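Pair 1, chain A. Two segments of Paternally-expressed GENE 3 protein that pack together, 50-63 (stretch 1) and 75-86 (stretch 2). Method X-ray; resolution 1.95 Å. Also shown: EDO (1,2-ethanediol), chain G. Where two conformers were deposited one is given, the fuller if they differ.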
# COMPACT_ATOMS: atom_id res chain seq x y z
N ILE A 50 4.79 9.41 2.98
CA ILE A 50 6.02 8.92 2.39
C ILE A 50 6.43 7.56 2.94
O ILE A 50 6.78 6.66 2.21
CB ILE A 50 7.15 9.97 2.53
CG1 ILE A 50 6.78 11.21 1.69
CG2 ILE A 50 8.50 9.37 2.19
CD1 ILE A 50 7.04 11.18 0.20
N GLU A 51 6.31 7.39 4.24
CA GLU A 51 6.59 6.11 4.82
C GLU A 51 5.71 4.97 4.35
O GLU A 51 6.23 3.83 4.12
CB GLU A 51 6.53 6.21 6.32
CG GLU A 51 7.64 7.07 6.85
CD GLU A 51 8.97 6.36 6.87
OE1 GLU A 51 9.10 5.22 6.40
OE2 GLU A 51 9.90 6.96 7.36
N LEU A 52 4.43 5.24 4.15
CA LEU A 52 3.54 4.27 3.53
C LEU A 52 3.98 3.88 2.09
O LEU A 52 3.80 2.73 1.68
CB LEU A 52 2.08 4.73 3.48
CG LEU A 52 1.41 4.83 4.87
CD1 LEU A 52 0.05 5.47 4.71
CD2 LEU A 52 1.28 3.47 5.51
N LEU A 53 4.49 4.85 1.32
CA LEU A 53 4.92 4.57 -0.05
C LEU A 53 6.19 3.73 -0.03
O LEU A 53 6.35 2.82 -0.86
CB LEU A 53 5.24 5.88 -0.76
CG LEU A 53 4.05 6.79 -0.81
CD1 LEU A 53 4.40 8.16 -1.38
CD2 LEU A 53 3.01 6.11 -1.64
N VAL A 54 7.09 4.04 0.87
CA VAL A 54 8.29 3.25 1.04
C VAL A 54 7.93 1.81 1.47
O VAL A 54 8.41 0.82 0.89
CB VAL A 54 9.26 3.89 2.05
CG1 VAL A 54 10.40 2.94 2.43
CG2 VAL A 54 9.81 5.18 1.54
N LEU A 55 7.03 1.69 2.44
CA LEU A 55 6.55 0.35 2.83
C LEU A 55 5.91 -0.43 1.66
O LEU A 55 6.28 -1.62 1.48
CB LEU A 55 5.61 0.46 4.04
CG LEU A 55 5.03 -0.93 4.48
CD1 LEU A 55 6.15 -1.79 5.03
CD2 LEU A 55 3.92 -0.63 5.47
N GLU A 56 5.07 0.22 0.83
CA GLU A 56 4.43 -0.38 -0.29
C GLU A 56 5.46 -0.97 -1.26
O GLU A 56 5.35 -2.14 -1.69
CB GLU A 56 3.55 0.58 -1.06
CG GLU A 56 2.86 -0.08 -2.24
CD GLU A 56 2.13 0.87 -3.16
OE1 GLU A 56 2.48 2.12 -3.29
OE2 GLU A 56 1.11 0.39 -3.72
N GLN A 57 6.48 -0.18 -1.54
CA GLN A 57 7.56 -0.61 -2.46
C GLN A 57 8.40 -1.74 -1.85
O GLN A 57 8.62 -2.76 -2.48
CB GLN A 57 8.39 0.61 -2.93
CG GLN A 57 9.47 0.19 -3.93
CD GLN A 57 8.93 -0.34 -5.21
OE1 GLN A 57 7.83 0.04 -5.66
NE2 GLN A 57 9.67 -1.22 -5.83
N TYR A 58 8.76 -1.62 -0.57
CA TYR A 58 9.53 -2.63 0.14
C TYR A 58 8.84 -3.98 0.12
O TYR A 58 9.51 -4.99 -0.22
CB TYR A 58 9.86 -2.22 1.59
CG TYR A 58 11.18 -2.76 2.17
CD1 TYR A 58 11.70 -4.03 1.81
CD2 TYR A 58 11.89 -2.02 3.12
CE1 TYR A 58 12.90 -4.50 2.33
CE2 TYR A 58 13.11 -2.44 3.61
CZ TYR A 58 13.59 -3.71 3.25
OH TYR A 58 14.80 -4.11 3.77
N LEU A 59 7.53 -4.00 0.38
CA LEU A 59 6.76 -5.24 0.39
C LEU A 59 6.83 -5.96 -0.98
O LEU A 59 6.89 -7.21 -1.04
CB LEU A 59 5.33 -4.97 0.81
CG LEU A 59 5.22 -4.57 2.31
CD1 LEU A 59 3.75 -4.25 2.54
CD2 LEU A 59 5.74 -5.68 3.25
N THR A 60 6.91 -5.21 -2.07
CA THR A 60 7.00 -5.83 -3.36
C THR A 60 8.39 -6.44 -3.67
O THR A 60 8.48 -7.31 -4.50
CB THR A 60 6.60 -4.87 -4.50
OG1 THR A 60 7.68 -3.96 -4.75
CG2 THR A 60 5.38 -4.15 -4.16
N ILE A 61 9.47 -5.95 -3.11
CA ILE A 61 10.77 -6.43 -3.45
C ILE A 61 11.29 -7.53 -2.52
O ILE A 61 12.39 -8.00 -2.70
CB ILE A 61 11.81 -5.29 -3.61
CG1 ILE A 61 12.18 -4.61 -2.30
CG2 ILE A 61 11.25 -4.32 -4.64
CD1 ILE A 61 13.41 -3.77 -2.35
N ILE A 62 10.49 -7.93 -1.52
CA ILE A 62 10.91 -9.01 -0.57
C ILE A 62 11.25 -10.28 -1.35
O ILE A 62 10.47 -10.70 -2.17
CB ILE A 62 9.74 -9.34 0.44
CG1 ILE A 62 9.38 -8.13 1.27
CG2 ILE A 62 10.08 -10.50 1.39
CD1 ILE A 62 10.60 -7.38 1.77
N PRO A 63 12.36 -10.93 -1.01
CA PRO A 63 12.59 -12.21 -1.69
C PRO A 63 11.37 -13.10 -1.63
O PRO A 63 10.69 -13.21 -0.57
CB PRO A 63 13.79 -12.80 -0.91
CG PRO A 63 14.50 -11.64 -0.40
CD PRO A 63 13.43 -10.62 -0.07
N PRO A 75 3.75 -6.78 9.01
CA PRO A 75 4.36 -5.68 9.71
C PRO A 75 3.60 -4.42 9.27
O PRO A 75 3.22 -4.29 8.08
CB PRO A 75 5.77 -5.64 9.16
CG PRO A 75 5.62 -6.15 7.76
CD PRO A 75 4.50 -7.16 7.80
N GLU A 76 3.32 -3.51 10.19
CA GLU A 76 2.46 -2.40 9.81
C GLU A 76 3.27 -1.17 9.47
O GLU A 76 2.68 -0.22 8.95
CB GLU A 76 1.33 -2.13 10.82
CG GLU A 76 1.69 -1.21 11.97
CD GLU A 76 2.66 -1.87 12.91
OE1 GLU A 76 2.26 -2.90 13.49
OE2 GLU A 76 3.81 -1.37 13.07
N ASN A 77 4.58 -1.19 9.72
CA ASN A 77 5.51 -0.21 9.18
C ASN A 77 6.92 -0.72 8.79
O ASN A 77 7.25 -1.88 8.99
CB ASN A 77 5.60 0.97 10.12
CG ASN A 77 6.35 0.64 11.39
OD1 ASN A 77 7.25 -0.18 11.41
ND2 ASN A 77 5.96 1.30 12.47
N CYS A 78 7.76 0.12 8.23
CA CYS A 78 9.04 -0.34 7.69
C CYS A 78 9.97 -0.88 8.72
O CYS A 78 10.64 -1.88 8.48
CB CYS A 78 9.81 0.74 6.97
SG CYS A 78 8.98 1.15 5.42
N GLU A 79 10.09 -0.17 9.84
CA GLU A 79 11.01 -0.52 10.88
C GLU A 79 10.82 -1.94 11.34
O GLU A 79 11.75 -2.68 11.57
CB GLU A 79 10.81 0.46 12.05
CG GLU A 79 11.94 1.44 12.05
CD GLU A 79 13.20 0.76 12.51
OE1 GLU A 79 13.06 -0.13 13.37
OE2 GLU A 79 14.29 1.11 12.01
N LYS A 80 9.57 -2.26 11.48
CA LYS A 80 9.16 -3.54 11.87
C LYS A 80 9.76 -4.51 10.86
O LYS A 80 10.59 -5.36 11.21
CB LYS A 80 7.69 -3.53 11.79
CG LYS A 80 6.98 -4.61 12.53
CD LYS A 80 5.77 -3.97 13.20
CE LYS A 80 4.88 -5.02 13.86
NZ LYS A 80 3.45 -4.95 13.42
N LEU A 81 9.38 -4.30 9.59
CA LEU A 81 9.74 -5.17 8.47
C LEU A 81 11.23 -5.43 8.47
O LEU A 81 11.64 -6.57 8.30
CB LEU A 81 9.27 -4.52 7.11
CG LEU A 81 9.58 -5.22 5.78
CD1 LEU A 81 8.99 -6.61 5.75
CD2 LEU A 81 9.12 -4.43 4.54
N VAL A 82 12.02 -4.39 8.68
CA VAL A 82 13.46 -4.48 8.70
C VAL A 82 13.99 -5.34 9.85
O VAL A 82 14.98 -6.09 9.68
CB VAL A 82 14.12 -3.10 8.84
CG1 VAL A 82 15.56 -3.25 9.36
CG2 VAL A 82 14.12 -2.38 7.50
N THR A 83 13.37 -5.23 11.01
CA THR A 83 13.88 -5.98 12.19
C THR A 83 13.46 -7.42 12.04
O THR A 83 14.24 -8.37 12.30
CB THR A 83 13.38 -5.38 13.51
OG1 THR A 83 11.94 -5.36 13.54
CG2 THR A 83 13.96 -3.98 13.66
N LEU A 84 12.27 -7.58 11.50
CA LEU A 84 11.82 -8.88 11.14
C LEU A 84 12.76 -9.55 10.10
O LEU A 84 13.24 -10.67 10.32
CB LEU A 84 10.41 -8.76 10.63
CG LEU A 84 9.76 -10.02 10.19
CD1 LEU A 84 9.57 -10.94 11.39
CD2 LEU A 84 8.45 -9.67 9.53
N LEU A 85 13.09 -8.88 9.01
CA LEU A 85 13.96 -9.51 8.05
C LEU A 85 15.36 -9.68 8.65
O LEU A 85 16.11 -10.54 8.25
CB LEU A 85 14.01 -8.72 6.73
CG LEU A 85 12.66 -8.44 6.03
CD1 LEU A 85 12.79 -7.20 5.15
CD2 LEU A 85 12.11 -9.59 5.20
N GLU A 86 15.73 -8.86 9.62
CA GLU A 86 16.99 -9.07 10.30
C GLU A 86 16.98 -10.44 11.07
O GLU A 86 18.05 -10.91 11.45
CB GLU A 86 17.32 -7.85 11.19
CG GLU A 86 17.89 -6.66 10.42
CD GLU A 86 18.12 -5.38 11.24
OE1 GLU A 86 17.35 -5.06 12.18
OE2 GLU A 86 19.08 -4.65 10.91
C1 EDO G . 3.73 -8.26 -0.70
O1 EDO G . 2.59 -7.55 -0.18
C2 EDO G . 4.40 -9.23 0.26
O2 EDO G . 5.80 -8.94 0.29
O HOH W 1 7.01 2.40 7.03

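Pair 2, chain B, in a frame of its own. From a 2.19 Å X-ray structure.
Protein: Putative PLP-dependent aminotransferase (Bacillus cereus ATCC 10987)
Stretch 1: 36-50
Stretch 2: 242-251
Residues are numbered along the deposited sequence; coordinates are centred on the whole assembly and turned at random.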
# COMPACT_ATOMS: atom_id res chain seq x y z
N PRO B 36 1.41 19.03 -1.13
CA PRO B 36 2.21 19.99 -0.36
C PRO B 36 2.35 19.65 1.13
O PRO B 36 3.33 20.03 1.73
CB PRO B 36 1.43 21.32 -0.51
CG PRO B 36 0.30 21.05 -1.37
CD PRO B 36 0.21 19.62 -1.74
N ILE B 37 1.36 18.98 1.71
CA ILE B 37 1.38 18.62 3.14
C ILE B 37 2.36 17.48 3.30
O ILE B 37 3.20 17.49 4.20
CB ILE B 37 -0.05 18.30 3.66
CG1 ILE B 37 -0.84 19.61 3.70
CG2 ILE B 37 -0.05 17.64 5.07
CD1 ILE B 37 -2.27 19.37 3.54
N ASN B 38 2.32 16.53 2.37
CA ASN B 38 3.35 15.48 2.36
C ASN B 38 4.76 16.06 2.19
O ASN B 38 5.69 15.70 2.90
CB ASN B 38 3.07 14.49 1.28
CG ASN B 38 3.89 13.22 1.41
OD1 ASN B 38 3.54 12.29 2.15
ND2 ASN B 38 4.99 13.17 0.67
N GLN B 39 4.93 16.98 1.26
CA GLN B 39 6.25 17.60 1.12
C GLN B 39 6.63 18.30 2.42
O GLN B 39 7.79 18.25 2.82
CB GLN B 39 6.31 18.63 0.00
CG GLN B 39 6.08 18.12 -1.42
CD GLN B 39 5.84 19.27 -2.39
OE1 GLN B 39 6.58 20.28 -2.39
NE2 GLN B 39 4.80 19.14 -3.22
N ARG B 40 5.67 18.99 3.05
CA ARG B 40 5.97 19.73 4.29
C ARG B 40 6.41 18.76 5.36
O ARG B 40 7.38 19.00 6.06
CB ARG B 40 4.77 20.54 4.78
CG ARG B 40 5.07 21.47 5.97
CD ARG B 40 3.81 22.16 6.53
NE ARG B 40 3.12 22.84 5.45
CZ ARG B 40 1.84 23.15 5.40
NH1 ARG B 40 1.03 22.89 6.42
NH2 ARG B 40 1.37 23.75 4.33
N PHE B 41 5.72 17.63 5.44
CA PHE B 41 6.02 16.61 6.42
C PHE B 41 7.46 16.10 6.25
O PHE B 41 8.22 16.00 7.23
CB PHE B 41 4.98 15.48 6.28
CG PHE B 41 5.14 14.34 7.26
CD1 PHE B 41 5.59 14.55 8.58
CD2 PHE B 41 4.77 13.05 6.88
CE1 PHE B 41 5.69 13.47 9.48
CE2 PHE B 41 4.87 11.98 7.77
CZ PHE B 41 5.33 12.18 9.07
N GLU B 42 7.84 15.82 5.00
CA GLU B 42 9.18 15.31 4.70
C GLU B 42 10.23 16.37 4.98
O GLU B 42 11.30 16.04 5.46
CB GLU B 42 9.27 14.86 3.24
CG GLU B 42 8.41 13.63 2.90
CD GLU B 42 8.32 13.40 1.40
OE1 GLU B 42 8.67 14.33 0.62
OE2 GLU B 42 7.91 12.32 0.97
N GLN B 43 9.93 17.63 4.68
CA GLN B 43 10.88 18.71 4.93
C GLN B 43 11.07 18.87 6.44
O GLN B 43 12.16 19.14 6.91
CB GLN B 43 10.44 20.04 4.29
N THR B 44 9.99 18.65 7.19
CA THR B 44 10.03 18.77 8.64
C THR B 44 10.86 17.66 9.23
O THR B 44 11.54 17.86 10.23
CB THR B 44 8.60 18.69 9.22
OG1 THR B 44 7.87 19.85 8.78
CG2 THR B 44 8.60 18.63 10.75
N ILE B 45 10.78 16.48 8.62
CA ILE B 45 11.61 15.36 9.06
C ILE B 45 13.11 15.61 8.75
O ILE B 45 13.98 15.38 9.58
CB ILE B 45 11.12 14.05 8.42
CG1 ILE B 45 9.75 13.67 9.01
CG2 ILE B 45 12.10 12.92 8.70
CD1 ILE B 45 9.05 12.59 8.21
N MSE B 46 13.39 16.11 7.56
CA MSE B 46 14.78 16.36 7.14
C MSE B 46 15.45 17.38 8.05
O MSE B 46 16.57 17.20 8.49
CB MSE B 46 14.85 16.79 5.66
CG MSE B 46 14.60 15.65 4.71
SE MSE B 46 15.83 14.17 5.00
CE MSE B 46 17.46 15.23 5.00
N SER B 47 14.72 18.44 8.36
CA SER B 47 15.24 19.46 9.26
C SER B 47 15.28 19.01 10.70
O SER B 47 16.23 19.28 11.42
CB SER B 47 14.36 20.70 9.21
OG SER B 47 14.58 21.33 7.98
N GLY B 48 14.22 18.35 11.11
CA GLY B 48 14.05 17.99 12.51
C GLY B 48 14.91 16.82 12.91
O GLY B 48 15.52 16.85 13.97
N PHE B 49 14.98 15.79 12.06
CA PHE B 49 15.71 14.60 12.43
C PHE B 49 17.04 14.39 11.72
O PHE B 49 18.00 13.94 12.36
CB PHE B 49 14.82 13.36 12.25
CG PHE B 49 13.69 13.26 13.25
CD1 PHE B 49 13.84 13.67 14.56
CD2 PHE B 49 12.49 12.70 12.90
CE1 PHE B 49 12.79 13.56 15.47
CE2 PHE B 49 11.45 12.58 13.82
CZ PHE B 49 11.60 13.02 15.09
N PHE B 50 17.12 14.68 10.42
CA PHE B 50 18.28 14.22 9.65
C PHE B 50 19.30 15.28 9.28
O PHE B 50 20.12 15.06 8.38
CB PHE B 50 17.82 13.49 8.41
CG PHE B 50 17.10 12.20 8.70
CD1 PHE B 50 17.79 11.10 9.13
CD2 PHE B 50 15.72 12.10 8.54
CE1 PHE B 50 17.13 9.90 9.39
CE2 PHE B 50 15.06 10.89 8.80
CZ PHE B 50 15.76 9.81 9.22
N ILE B 242 -1.68 14.07 9.74
CA ILE B 242 -1.52 13.48 11.06
C ILE B 242 -0.02 13.37 11.38
O ILE B 242 0.40 13.68 12.48
CB ILE B 242 -2.25 12.12 11.21
CG1 ILE B 242 -3.75 12.32 10.92
CG2 ILE B 242 -2.07 11.58 12.62
CD1 ILE B 242 -4.65 11.22 11.34
N GLY B 243 0.78 12.96 10.40
CA GLY B 243 2.22 12.90 10.64
C GLY B 243 2.79 14.22 11.11
O GLY B 243 3.58 14.26 12.08
N ILE B 244 2.42 15.31 10.46
CA ILE B 244 2.93 16.63 10.90
C ILE B 244 2.55 16.95 12.34
O ILE B 244 3.34 17.57 13.09
CB ILE B 244 2.37 17.79 10.01
CG1 ILE B 244 3.06 17.80 8.64
CG2 ILE B 244 2.51 19.20 10.72
CD1 ILE B 244 2.43 18.79 7.71
N ALA B 245 1.32 16.60 12.72
CA ALA B 245 0.83 16.88 14.07
C ALA B 245 1.54 15.99 15.05
O ALA B 245 1.71 16.36 16.20
CB ALA B 245 -0.72 16.69 14.17
N THR B 246 1.90 14.79 14.61
CA THR B 246 2.61 13.87 15.45
C THR B 246 4.04 14.35 15.69
O THR B 246 4.59 14.09 16.76
CB THR B 246 2.61 12.47 14.87
OG1 THR B 246 1.27 12.04 14.69
CG2 THR B 246 3.36 11.47 15.80
N MSE B 247 4.63 15.05 14.72
CA MSE B 247 5.93 15.67 14.91
C MSE B 247 5.85 16.73 16.00
O MSE B 247 6.79 16.88 16.76
CB MSE B 247 6.50 16.35 13.63
CG MSE B 247 7.02 15.41 12.56
SE MSE B 247 8.65 14.51 13.10
CE MSE B 247 9.71 16.13 13.19
N LYS B 248 4.77 17.49 16.06
CA LYS B 248 4.73 18.55 17.06
C LYS B 248 4.54 17.99 18.48
O LYS B 248 5.03 18.56 19.46
CB LYS B 248 3.74 19.67 16.66
CG LYS B 248 2.26 19.52 17.05
CD LYS B 248 1.37 20.73 16.55
CE LYS B 248 -0.13 20.31 16.31
NZ LYS B 248 -1.09 21.37 15.86
N LYS B 249 3.89 16.83 18.61
CA LYS B 249 3.67 16.22 19.94
C LYS B 249 4.66 15.10 20.22
O LYS B 249 4.51 14.35 21.21
CB LYS B 249 2.25 15.64 20.04
CG LYS B 249 1.15 16.58 19.57
CD LYS B 249 1.04 17.82 20.42
CE LYS B 249 0.36 17.56 21.74
NZ LYS B 249 -0.16 18.84 22.31
N TRP B 250 5.68 14.97 19.37
CA TRP B 250 6.57 13.85 19.48
C TRP B 250 7.40 13.87 20.77
O TRP B 250 7.72 12.81 21.29
CB TRP B 250 7.50 13.78 18.29
CG TRP B 250 8.53 12.74 18.46
CD1 TRP B 250 9.86 12.92 18.56
CD2 TRP B 250 8.31 11.34 18.61
NE1 TRP B 250 10.50 11.72 18.72
CE2 TRP B 250 9.57 10.73 18.75
CE3 TRP B 250 7.16 10.54 18.62
CZ2 TRP B 250 9.72 9.36 18.93
CZ3 TRP B 250 7.32 9.16 18.78
CH2 TRP B 250 8.59 8.59 18.93
N ASP B 251 7.74 15.07 21.27
CA ASP B 251 8.55 15.18 22.48
C ASP B 251 7.76 14.60 23.62
O ASP B 251 8.28 13.83 24.41
CB ASP B 251 8.95 16.63 22.82
CG ASP B 251 10.12 16.71 23.82
OD1 ASP B 251 11.24 16.24 23.47
OD2 ASP B 251 9.95 17.23 24.96

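The sharpest difference lies where Asn A77 of pair 1 matches Gly B243 of pair 2. In pair 1 this position caps a helix: Asn A77 OD1 accepts a hydrogen bond from Lys A80 N at 3.1 Å, a capping bond; Asn A77 stands right before the helix that begins at Cys A78. In pair 2 the helix has begun earlier, and the residue is a glycine against which an aromatic ring lies. Gly B243 CA sits 3.9 Å from the centroid of the Phe B41 ring, over its face, in a CH-pi contact, and Phe B41 CE1 comes within 3.4 Å of Gly B243 C. A CB at this site would stand 2.4 Å from Phe B41 CZ, a clash, so the bare backbone makes room for the ring.

The framework is otherwise shared. Two helices run roughly parallel, at 32° in pair 1 and 29° in pair 2, with axes approaching to 10.5 and 9.4 Å; fourteen central residues superpose with an RMSD of 0.5 Å. No hydrogen bond joins the stretches directly in either pair, and the packing is largely apolar.

Leu A55 matches Phe B41, both with chi1 t. The leucine is compact and branched: its CB lies 3.7 Å from Cys A78 SG and its CD1 4.0 Å from Leu A81 CD2. The phenylalanine offers a flat surface to the neighbouring backbone, while its CB reaches Ile B244 CG1 at 3.8 Å. Cys A78 and Ile B244 match in turn. A water near Cys A78 accepts from Cys A78 N (2.7 Å to the water oxygen) and donates weakly to Glu A51 O; the longer isoleucine extends its CD1 to Ile B37 CG2 and to Arg B40 CD, each at 3.8 Å.

Leu A81 and Met B247, a selenomethionine, have side-chain centres only 0.3 Å apart, yet meet different surroundings. Leu A81 CD2 lies over the face of Tyr A58, 3.9 Å from the ring centroid, and also touches Leu A59 CD2 at 3.8 Å. Thr B44, matching the tyrosine, has no ring to offer; its CG2 meets Met B247 CE at 3.7 Å, while Thr B44 OG1 donates to Arg B40 O, satisfying its hydroxyl within the helix. Pair 2 takes its aromatic surface from Phe B49 instead, whose CE2 lies 3.5 Å from Met B247 SE and whose edge points toward the face of Trp B250. The long, flexible methionine side chain, here with selenium in place of sulfur, suits this site because it can reach both Thr B44 and Phe B49.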